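Long-range contacts in lipolytic enzyme, g-d-s-l (Clostridium thermocellum, PDB 2W47), which carries a family 6 carbohydrate-binding module, a beta-sandwich domain modelled here with a glycan and a calcium ion bound at one end: residues I6-D11 and N122-K127; A17-V22 and C30-H35; N36-Y41 and I115-G120. All coordinates share one frame; numbering follows the deposited sequence.

How the contacts relate
The three contacts run from the body of a beta sandwich to the loops at its binding end. Contact 1 is the most central, a partly buried edge-strand pairing held by backbone hydrogen bonds and apolar packing. Contact 2, also partly buried, is a short hairpin whose 31-34 strand touches contact 1 through Val32 N and Val123 O; its face with Glu20, Tyr31 and Asn33 gives residues to glycan and calcium. Contact 3 lies at the surface, without regular strand, and relies on a side-chain hydrogen bond and on calcium-bound waters. Contacts 2 and 3 share the calcium ion and its three waters, with Tyr34 packing on Gly40 and Gly120. All three touch AQA, contact 1 through Asn122 alone.

Contact 1 of 3, residues I6-D11 and N122-K127; sequences IYQAED and NVDYLK. With AQA (4-deoxy-beta-L-threo-hex-4-enopyranuronic acid), chain B.
Gln8 and Tyr125 cross obliquely, the Gln8 amide standing 77° to the ring plane, with NE2 3.9 Å from Tyr125 CD2. That NE2 is hydrogen-bonded to Thr27 OG1, while Gln8 OE1 accepts from Ala9 N at 3.3 Å. Tyr125 holds CG between its backbone N and carbonyl carbon (chi1 61°), within reach of Ile6 CG2. In the Ile6 conformer given, one of two, CG2 lies over one face of the ring, 4.1 Å from the Tyr125 centroid, a CH-pi contact that is doubtful for the other conformer. On the other face of the sheet Tyr7 and Leu126 pair, CB to CB 4.2 Å. Their backbones bond both ways, Tyr7 N to Leu126 O at 2.7 Å and Leu126 N to Tyr7 O at 3.0 Å, and Leu126 O also lies in plane at the edge of the Tyr7 ring. Farther along, Asn122 ND2 donates to O3 of 4-deoxy-beta-L-threo-hex-4-enopyranuronic acid (AQA) at 2.9 Å. Strand 5-8 is an edge strand of a four-stranded antiparallel sheet; strand 122-130 lies between it and strand 52-61, and Leu126 packs on Trp44 and Val46 of strand 41-48 in the sandwich core.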
loop_
_atom_site.group_PDB
_atom_site.type_symbol
_atom_site.label_atom_id
_atom_site.label_comp_id
_atom_site.label_asym_id
_atom_site.label_seq_id
_atom_site.Cartn_x
_atom_site.Cartn_y
_atom_site.Cartn_z
ATOM N N ILE A 6 -0.068 5.523 -10.765
ATOM C CA ILE A 6 -0.613 5.691 -9.428
ATOM C C ILE A 6 -1.974 5.010 -9.334
ATOM O O ILE A 6 -2.879 5.268 -10.133
ATOM C CB ILE A 6 -0.678 7.178 -9.005
ATOM C CG1 ILE A 6 0.741 7.724 -8.782
ATOM C CG2 ILE A 6 -1.528 7.341 -7.749
ATOM C CD1 ILE A 6 0.809 9.193 -8.391
ATOM N N TYR A 7 -2.080 4.109 -8.363
ATOM C CA TYR A 7 -3.315 3.400 -8.064
ATOM C C TYR A 7 -3.933 4.100 -6.868
ATOM O O TYR A 7 -3.455 3.964 -5.737
ATOM C CB TYR A 7 -3.020 1.918 -7.796
ATOM C CG TYR A 7 -2.587 1.223 -9.057
ATOM C CD1 TYR A 7 -3.521 0.617 -9.898
ATOM C CD2 TYR A 7 -1.251 1.228 -9.454
ATOM C CE1 TYR A 7 -3.128 0.008 -11.083
ATOM C CE2 TYR A 7 -0.850 0.623 -10.637
ATOM C CZ TYR A 7 -1.791 0.022 -11.446
ATOM O OH TYR A 7 -1.417 -0.581 -12.627
ATOM N N GLN A 8 -4.968 4.898 -7.128
ATOM C CA GLN A 8 -5.546 5.728 -6.081
ATOM C C GLN A 8 -6.406 4.930 -5.105
ATOM O O GLN A 8 -6.891 3.849 -5.425
ATOM C CB GLN A 8 -6.361 6.893 -6.675
ATOM C CG GLN A 8 -5.532 8.160 -6.946
ATOM C CD GLN A 8 -5.066 8.822 -5.665
ATOM O OE1 GLN A 8 -5.565 8.506 -4.582
ATOM N NE2 GLN A 8 -4.111 9.746 -5.778
ATOM N N ALA A 9 -6.592 5.487 -3.913
ATOM C CA ALA A 9 -7.376 4.843 -2.857
ATOM C C ALA A 9 -8.751 4.389 -3.353
ATOM O O ALA A 9 -9.186 3.262 -3.062
ATOM C CB ALA A 9 -7.526 5.789 -1.660
ATOM N N GLU A 10 -9.422 5.252 -4.115
ATOM C CA GLU A 10 -10.800 4.982 -4.547
ATOM C C GLU A 10 -10.898 3.782 -5.495
ATOM O O GLU A 10 -11.987 3.235 -5.706
ATOM C CB GLU A 10 -11.438 6.236 -5.192
ATOM C CG GLU A 10 -10.857 6.576 -6.583
ATOM C CD GLU A 10 -11.099 7.997 -7.102
ATOM O OE1 GLU A 10 -10.314 8.419 -7.980
ATOM O OE2 GLU A 10 -12.038 8.692 -6.665
ATOM N N ASP A 11 -9.771 3.374 -6.074
ATOM C CA ASP A 11 -9.777 2.265 -7.033
ATOM C C ASP A 11 -9.410 0.918 -6.418
ATOM O O ASP A 11 -9.426 -0.119 -7.092
ATOM C CB ASP A 11 -8.915 2.602 -8.238
ATOM C CG ASP A 11 -9.544 3.698 -9.099
ATOM O OD1 ASP A 11 -10.773 3.648 -9.344
ATOM O OD2 ASP A 11 -8.824 4.621 -9.504
ATOM N N ASN A 122 -2.833 4.890 7.449
ATOM C CA ASN A 122 -3.656 5.519 6.418
ATOM C C ASN A 122 -2.884 5.487 5.112
ATOM O O ASN A 122 -1.682 5.771 5.092
ATOM C CB ASN A 122 -4.012 6.948 6.791
ATOM C CG ASN A 122 -5.026 7.025 7.910
ATOM O OD1 ASN A 122 -5.669 6.036 8.265
ATOM N ND2 ASN A 122 -5.185 8.224 8.479
ATOM N N VAL A 123 -3.553 5.116 4.022
ATOM C CA VAL A 123 -2.867 4.902 2.737
ATOM C C VAL A 123 -3.488 5.763 1.638
ATOM O O VAL A 123 -4.695 5.661 1.336
ATOM C CB VAL A 123 -2.861 3.412 2.310
ATOM C CG1 VAL A 123 -2.199 3.255 0.958
ATOM C CG2 VAL A 123 -2.128 2.553 3.356
ATOM N N ASP A 124 -2.660 6.620 1.056
ATOM C CA ASP A 124 -3.088 7.568 0.039
ATOM C C ASP A 124 -3.220 6.909 -1.334
ATOM O O ASP A 124 -4.213 7.120 -2.051
ATOM C CB ASP A 124 -2.053 8.699 -0.020
ATOM C CG ASP A 124 -2.471 9.840 -0.911
ATOM O OD1 ASP A 124 -3.685 10.060 -1.087
ATOM O OD2 ASP A 124 -1.567 10.545 -1.410
ATOM N N TYR A 125 -2.206 6.132 -1.700
ATOM C CA TYR A 125 -2.146 5.449 -2.988
ATOM C C TYR A 125 -1.031 4.426 -3.005
ATOM O O TYR A 125 -0.199 4.380 -2.087
ATOM C CB TYR A 125 -1.957 6.445 -4.147
ATOM C CG TYR A 125 -0.698 7.293 -4.139
ATOM C CD1 TYR A 125 0.567 6.720 -4.313
ATOM C CD2 TYR A 125 -0.781 8.674 -4.049
ATOM C CE1 TYR A 125 1.719 7.507 -4.344
ATOM C CE2 TYR A 125 0.358 9.467 -4.089
ATOM C CZ TYR A 125 1.603 8.874 -4.234
ATOM O OH TYR A 125 2.747 9.644 -4.273
ATOM N N LEU A 126 -1.032 3.611 -4.054
ATOM C CA LEU A 126 0.069 2.730 -4.384
ATOM C C LEU A 126 0.628 3.207 -5.714
ATOM O O LEU A 126 -0.110 3.357 -6.681
ATOM C CB LEU A 126 -0.426 1.286 -4.505
ATOM C CG LEU A 126 0.543 0.258 -5.096
ATOM C CD1 LEU A 126 1.735 0.013 -4.185
ATOM C CD2 LEU A 126 -0.182 -1.045 -5.396
ATOM N N LYS A 127 1.931 3.452 -5.749
ATOM C CA LYS A 127 2.633 3.883 -6.950
ATOM C C LYS A 127 3.475 2.718 -7.443
ATOM O O LYS A 127 4.212 2.108 -6.669
ATOM C CB LYS A 127 3.521 5.070 -6.598
ATOM C CG LYS A 127 4.413 5.588 -7.727
ATOM C CD LYS A 127 5.294 6.718 -7.194
ATOM C CE LYS A 127 6.169 7.335 -8.264
ATOM N NZ LYS A 127 6.925 8.489 -7.705
HETATM O O6A AQA B . -5.750 5.450 14.400
HETATM C C6 AQA B . -6.103 5.727 13.220
HETATM O O6B AQA B . -6.080 4.877 12.293
HETATM C C5 AQA B . -6.507 6.967 12.943
HETATM O O5 AQA B . -6.485 7.923 14.043
HETATM C C4 AQA B . -6.888 7.322 11.694
HETATM C C3 AQA B . -7.556 8.661 11.450
HETATM O O3 AQA B . -7.400 9.089 10.090
HETATM C C2 AQA B . -6.921 9.674 12.394
HETATM O O2 AQA B . -7.519 10.963 12.239
HETATM C C1 AQA B . -7.084 9.207 13.836
#

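Contact 2 of 3, residues A17-V22 and C30-H35; sequences AILETV and CYVNYH. With CA (calcium ion), chain C; AQA (4-deoxy-beta-L-threo-hex-4-enopyranuronic acid), chain B.
Four backbone hydrogen bonds join Ile18 with Asn33 and Glu20 with Tyr31, giving an antiparallel beta hairpin. Side-chain bonds gather on the face that bears these four residues. Glu20 CG sits between its backbone N and carbonyl carbon (chi1 74°), and the extended chain beyond carries the carboxylate across to Tyr31 and Asn33. Tyr31 OH donates to Glu20 OE1 at 2.6 Å, on the anti side, and the same OE1 is 2.8 Å from O3 of AQA. Glu20 OE2 is met by Asn33 ND2 at 2.9 Å, from above the carboxylate plane, in a nearly straight bond of 172°. The Asn33 amide is thus gripped at both ends, for its OD1 binds the calcium ion at 2.2 Å. Tyr34 O adds a second protein ligand at 2.3 Å from the calcium, and AQA O6B, three waters and Asn36 OD1 complete the site. Apolar contacts occupy the other face: Ala17 CB meets Val32 CG1 at 3.7 Å, and Leu19 leans on Val32 and the SG of Cys30. Val32 is backbone-bonded to Val123 of strand 122-130 and, with Tyr34, packs on Ile42 of strand 41-48, setting the hairpin against the end of the sandwich.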
loop_
_atom_site.group_PDB
_atom_site.type_symbol
_atom_site.label_atom_id
_atom_site.label_comp_id
_atom_site.label_asym_id
_atom_site.label_seq_id
_atom_site.Cartn_x
_atom_site.Cartn_y
_atom_site.Cartn_z
ATOM N N ALA A 17 -11.985 -1.384 6.205
ATOM C CA ALA A 17 -11.295 -0.131 5.989
ATOM C C ALA A 17 -12.310 0.768 5.289
ATOM O O ALA A 17 -13.283 0.263 4.708
ATOM C CB ALA A 17 -10.079 -0.360 5.110
ATOM N N ILE A 18 -12.091 2.077 5.359
ATOM C CA ILE A 18 -12.963 3.048 4.701
ATOM C C ILE A 18 -12.159 4.009 3.841
ATOM O O ILE A 18 -10.931 4.075 3.955
ATOM C CB ILE A 18 -13.801 3.853 5.731
ATOM C CG1 ILE A 18 -12.908 4.799 6.568
ATOM C CG2 ILE A 18 -14.629 2.902 6.598
ATOM C CD1 ILE A 18 -13.653 5.732 7.526
ATOM N N LEU A 19 -12.857 4.754 2.986
ATOM C CA LEU A 19 -12.286 5.888 2.280
ATOM C C LEU A 19 -12.701 7.132 3.046
ATOM O O LEU A 19 -13.883 7.313 3.358
ATOM C CB LEU A 19 -12.834 5.964 0.854
ATOM C CG LEU A 19 -12.551 4.757 -0.041
ATOM C CD1 LEU A 19 -13.157 4.942 -1.426
ATOM C CD2 LEU A 19 -11.049 4.500 -0.134
ATOM N N GLU A 20 -11.736 7.988 3.363
ATOM C CA GLU A 20 -12.040 9.212 4.095
ATOM C C GLU A 20 -11.177 10.371 3.624
ATOM O O GLU A 20 -10.269 10.195 2.795
ATOM C CB GLU A 20 -11.932 9.004 5.608
ATOM C CG GLU A 20 -10.528 8.889 6.125
ATOM C CD GLU A 20 -10.443 8.838 7.637
ATOM O OE1 GLU A 20 -9.383 9.247 8.155
ATOM O OE2 GLU A 20 -11.406 8.384 8.299
ATOM N N THR A 21 -11.481 11.551 4.160
ATOM C CA THR A 21 -10.822 12.792 3.743
ATOM C C THR A 21 -10.400 13.631 4.947
ATOM O O THR A 21 -10.061 14.803 4.798
ATOM C CB THR A 21 -11.772 13.660 2.914
ATOM O OG1 THR A 21 -12.911 13.956 3.723
ATOM C CG2 THR A 21 -12.229 12.944 1.649
ATOM N N VAL A 22 -10.420 13.025 6.134
ATOM C CA VAL A 22 -10.222 13.745 7.400
ATOM C C VAL A 22 -8.911 14.520 7.499
ATOM O O VAL A 22 -8.911 15.705 7.822
ATOM C CB VAL A 22 -10.341 12.776 8.604
ATOM C CG1 VAL A 22 -10.043 13.482 9.931
ATOM C CG2 VAL A 22 -11.726 12.162 8.629
ATOM N N CYS A 30 -9.358 10.983 -1.971
ATOM C CA CYS A 30 -9.454 10.452 -0.617
ATOM C C CYS A 30 -8.273 9.538 -0.338
ATOM O O CYS A 30 -7.388 9.370 -1.172
ATOM C CB CYS A 30 -10.772 9.669 -0.455
ATOM S SG CYS A 30 -10.952 8.261 -1.594
ATOM N N TYR A 31 -8.282 8.938 0.847
ATOM C CA TYR A 31 -7.300 7.931 1.226
ATOM C C TYR A 31 -8.014 6.843 2.024
ATOM O O TYR A 31 -9.178 7.012 2.417
ATOM C CB TYR A 31 -6.159 8.566 2.032
ATOM C CG TYR A 31 -6.607 9.196 3.335
ATOM C CD1 TYR A 31 -6.702 8.437 4.506
ATOM C CD2 TYR A 31 -6.932 10.550 3.400
ATOM C CE1 TYR A 31 -7.118 9.005 5.707
ATOM C CE2 TYR A 31 -7.337 11.137 4.600
ATOM C CZ TYR A 31 -7.418 10.363 5.749
ATOM O OH TYR A 31 -7.827 10.940 6.926
ATOM N N VAL A 32 -7.321 5.731 2.249
ATOM C CA VAL A 32 -7.875 4.628 3.031
ATOM C C VAL A 32 -7.505 4.753 4.500
ATOM O O VAL A 32 -6.349 4.964 4.840
ATOM C CB VAL A 32 -7.373 3.260 2.532
ATOM C CG1 VAL A 32 -8.055 2.139 3.302
ATOM C CG2 VAL A 32 -7.638 3.096 1.047
ATOM N N ASN A 33 -8.505 4.608 5.362
ATOM C CA ASN A 33 -8.307 4.490 6.797
ATOM C C ASN A 33 -8.791 3.113 7.220
ATOM O O ASN A 33 -9.981 2.814 7.123
ATOM C CB ASN A 33 -9.067 5.615 7.508
ATOM C CG ASN A 33 -9.132 5.447 9.016
ATOM O OD1 ASN A 33 -8.455 4.604 9.607
ATOM N ND2 ASN A 33 -9.987 6.245 9.645
ATOM N N TYR A 34 -7.854 2.265 7.646
ATOM C CA TYR A 34 -8.162 0.913 8.093
ATOM C C TYR A 34 -8.979 0.953 9.374
ATOM O O TYR A 34 -8.764 1.819 10.218
ATOM C CB TYR A 34 -6.862 0.170 8.403
ATOM C CG TYR A 34 -6.080 -0.349 7.213
ATOM C CD1 TYR A 34 -5.351 0.508 6.394
ATOM C CD2 TYR A 34 -6.011 -1.714 6.953
ATOM C CE1 TYR A 34 -4.604 0.030 5.328
ATOM C CE2 TYR A 34 -5.263 -2.212 5.887
ATOM C CZ TYR A 34 -4.571 -1.329 5.074
ATOM O OH TYR A 34 -3.824 -1.780 4.007
ATOM N N HIS A 35 -9.900 0.008 9.554
ATOM C CA HIS A 35 -10.465 -0.210 10.887
ATOM C C HIS A 35 -9.322 -0.508 11.847
ATOM O O HIS A 35 -8.332 -1.145 11.468
ATOM C CB HIS A 35 -11.415 -1.404 10.894
ATOM C CG HIS A 35 -12.720 -1.166 10.200
ATOM N ND1 HIS A 35 -13.019 0.001 9.530
ATOM C CD2 HIS A 35 -13.798 -1.972 10.055
ATOM C CE1 HIS A 35 -14.235 -0.090 9.017
ATOM N NE2 HIS A 35 -14.723 -1.282 9.313
HETATM CA CA CA C . -7.244 3.399 11.049
HETATM O O6A AQA B . -5.750 5.450 14.400
HETATM C C6 AQA B . -6.103 5.727 13.220
HETATM O O6B AQA B . -6.080 4.877 12.293
HETATM C C5 AQA B . -6.507 6.967 12.943
HETATM O O5 AQA B . -6.485 7.923 14.043
HETATM C C4 AQA B . -6.888 7.322 11.694
HETATM C C3 AQA B . -7.556 8.661 11.450
HETATM O O3 AQA B . -7.400 9.089 10.090
HETATM C C2 AQA B . -6.921 9.674 12.394
HETATM O O2 AQA B . -7.519 10.963 12.239
HETATM C C1 AQA B . -7.084 9.207 13.836
HETATM O O HOH W 1 -5.649 3.444 9.041
HETATM O O HOH W 2 -8.875 4.393 12.437
HETATM O O HOH W 3 -5.873 1.571 11.455
#

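Contact 3 of 3, residues N36-Y41 and I115-G120; sequences NEVGGY and IASDGG. With CA (calcium ion), chain C; AQA (4-deoxy-beta-L-threo-hex-4-enopyranuronic acid), chain B.
Asn36 and Asp118 lie side by side, pointing the same way, with amide and carboxylate planes almost perpendicular. Asn36 ND2 donates to Asp118 OD1 at 2.8 Å, a bent bond (131°) that reaches the oxygen from above the carboxylate plane. The same ND2 bonds almost straight (170°) to O6A of AQA at 3.0 Å, while Asn36 OD1 binds the calcium ion at 2.6 Å; the two ends of one amide therefore contact the metal and the ligand's carboxylate. Two metal-bound waters link the ion to the other loop: one donates to Asp118 O at 2.8 Å and to Gly120 O, the other to Gly120 O at 2.7 Å. This is the loop end of the family 6 beta sandwich, where the connection from strand 31-34 to strand 41-48 meets that from 106-114 to 122-130. Behind the polar shell, a type I turn from Ala116 to Gly119, closed by Gly119 N to Ala116 O at 3.0 Å, places Asp118 at its third position. Gly119 has positive phi and lies close against the 36-41 backbone, its CA 3.4 Å from Glu37 O. Val38 CG2 rests on Ile115 O at 3.5 Å. Arg68 forms a salt bridge with Asp118 OD2 while itself hydrogen-bonding AQA.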
loop_
_atom_site.group_PDB
_atom_site.type_symbol
_atom_site.label_atom_id
_atom_site.label_comp_id
_atom_site.label_asym_id
_atom_site.label_seq_id
_atom_site.Cartn_x
_atom_site.Cartn_y
_atom_site.Cartn_z
ATOM N N ASN A 36 -9.460 -0.056 13.088
ATOM C CA ASN A 36 -8.432 -0.326 14.077
ATOM C C ASN A 36 -8.607 -1.710 14.681
ATOM O O ASN A 36 -9.116 -1.901 15.796
ATOM C CB ASN A 36 -8.338 0.821 15.086
ATOM C CG ASN A 36 -7.764 2.093 14.453
ATOM O OD1 ASN A 36 -8.039 2.405 13.286
ATOM N ND2 ASN A 36 -6.952 2.813 15.203
ATOM N N GLU A 37 -8.216 -2.687 13.874
ATOM C CA GLU A 37 -8.332 -4.101 14.200
ATOM C C GLU A 37 -7.407 -4.911 13.304
ATOM O O GLU A 37 -6.923 -4.418 12.277
ATOM C CB GLU A 37 -9.784 -4.573 14.047
ATOM C CG GLU A 37 -10.310 -4.555 12.612
ATOM C CD GLU A 37 -11.780 -4.908 12.518
ATOM O OE1 GLU A 37 -12.613 -4.185 13.103
ATOM O OE2 GLU A 37 -12.099 -5.907 11.845
ATOM N N VAL A 38 -7.151 -6.156 13.693
ATOM C CA VAL A 38 -6.381 -7.069 12.863
ATOM C C VAL A 38 -7.150 -7.382 11.578
ATOM O O VAL A 38 -8.373 -7.563 11.603
ATOM C CB VAL A 38 -6.079 -8.400 13.619
ATOM C CG1 VAL A 38 -5.426 -9.441 12.706
ATOM C CG2 VAL A 38 -5.202 -8.143 14.830
ATOM N N GLY A 39 -6.444 -7.424 10.449
ATOM C CA GLY A 39 -6.989 -8.090 9.266
ATOM C C GLY A 39 -7.668 -7.261 8.199
ATOM O O GLY A 39 -8.044 -7.809 7.166
ATOM N N GLY A 40 -7.837 -5.960 8.417
ATOM C CA GLY A 40 -8.314 -5.111 7.330
ATOM C C GLY A 40 -7.335 -5.160 6.179
ATOM O O GLY A 40 -6.141 -5.448 6.366
ATOM N N TYR A 41 -7.812 -4.892 4.968
ATOM C CA TYR A 41 -6.896 -4.866 3.843
ATOM C C TYR A 41 -7.299 -3.935 2.736
ATOM O O TYR A 41 -8.457 -3.535 2.632
ATOM C CB TYR A 41 -6.639 -6.272 3.267
ATOM C CG TYR A 41 -7.812 -6.986 2.610
ATOM C CD1 TYR A 41 -8.240 -6.649 1.318
ATOM C CD2 TYR A 41 -8.442 -8.046 3.256
ATOM C CE1 TYR A 41 -9.314 -7.335 0.710
ATOM C CE2 TYR A 41 -9.492 -8.738 2.657
ATOM C CZ TYR A 41 -9.920 -8.380 1.393
ATOM O OH TYR A 41 -10.977 -9.076 0.827
ATOM N N ILE A 115 -1.616 -6.395 10.200
ATOM C CA ILE A 115 -1.222 -7.477 11.094
ATOM C C ILE A 115 -1.655 -7.243 12.544
ATOM O O ILE A 115 -2.136 -8.171 13.202
ATOM C CB ILE A 115 0.301 -7.707 11.038
ATOM C CG1 ILE A 115 0.707 -8.265 9.670
ATOM C CG2 ILE A 115 0.750 -8.666 12.135
ATOM C CD1 ILE A 115 2.183 -8.155 9.377
ATOM N N ALA A 116 -1.460 -6.026 13.041
ATOM C CA ALA A 116 -1.637 -5.752 14.469
ATOM C C ALA A 116 -2.971 -5.083 14.761
ATOM O O ALA A 116 -3.685 -4.676 13.844
ATOM C CB ALA A 116 -0.449 -4.940 15.011
ATOM N N SER A 117 -3.291 -4.964 16.045
ATOM C CA SER A 117 -4.648 -4.641 16.475
ATOM C C SER A 117 -5.057 -3.190 16.286
ATOM O O SER A 117 -6.240 -2.866 16.400
ATOM C CB SER A 117 -4.852 -5.059 17.937
ATOM O OG SER A 117 -4.609 -6.442 18.080
ATOM N N ASP A 118 -4.099 -2.311 16.006
ATOM C CA ASP A 118 -4.445 -0.924 15.709
ATOM C C ASP A 118 -4.660 -0.720 14.207
ATOM O O ASP A 118 -4.902 0.401 13.768
ATOM C CB ASP A 118 -3.379 0.041 16.237
ATOM C CG ASP A 118 -3.955 1.376 16.691
ATOM O OD1 ASP A 118 -5.180 1.475 16.934
ATOM O OD2 ASP A 118 -3.161 2.329 16.810
ATOM N N GLY A 119 -4.605 -1.803 13.435
ATOM C CA GLY A 119 -4.853 -1.746 11.992
ATOM C C GLY A 119 -3.675 -1.256 11.177
ATOM O O GLY A 119 -2.536 -1.211 11.662
ATOM N N GLY A 120 -3.949 -0.910 9.921
ATOM C CA GLY A 120 -2.907 -0.450 9.017
ATOM C C GLY A 120 -2.752 1.056 9.075
ATOM O O GLY A 120 -3.587 1.743 9.676
HETATM CA CA CA C . -7.244 3.399 11.049
HETATM O O6A AQA B . -5.750 5.450 14.400
HETATM C C6 AQA B . -6.103 5.727 13.220
HETATM O O6B AQA B . -6.080 4.877 12.293
HETATM C C5 AQA B . -6.507 6.967 12.943
HETATM O O5 AQA B . -6.485 7.923 14.043
HETATM C C4 AQA B . -6.888 7.322 11.694
HETATM C C3 AQA B . -7.556 8.661 11.450
HETATM O O3 AQA B . -7.400 9.089 10.090
HETATM C C2 AQA B . -6.921 9.674 12.394
HETATM O O2 AQA B . -7.519 10.963 12.239
HETATM C C1 AQA B . -7.084 9.207 13.836
HETATM O O HOH W 4 -8.051 -2.322 17.990
HETATM O O HOH W 3 -5.873 1.571 11.455
HETATM O O HOH W 1 -5.649 3.444 9.041
HETATM O O HOH W 2 -8.875 4.393 12.437
#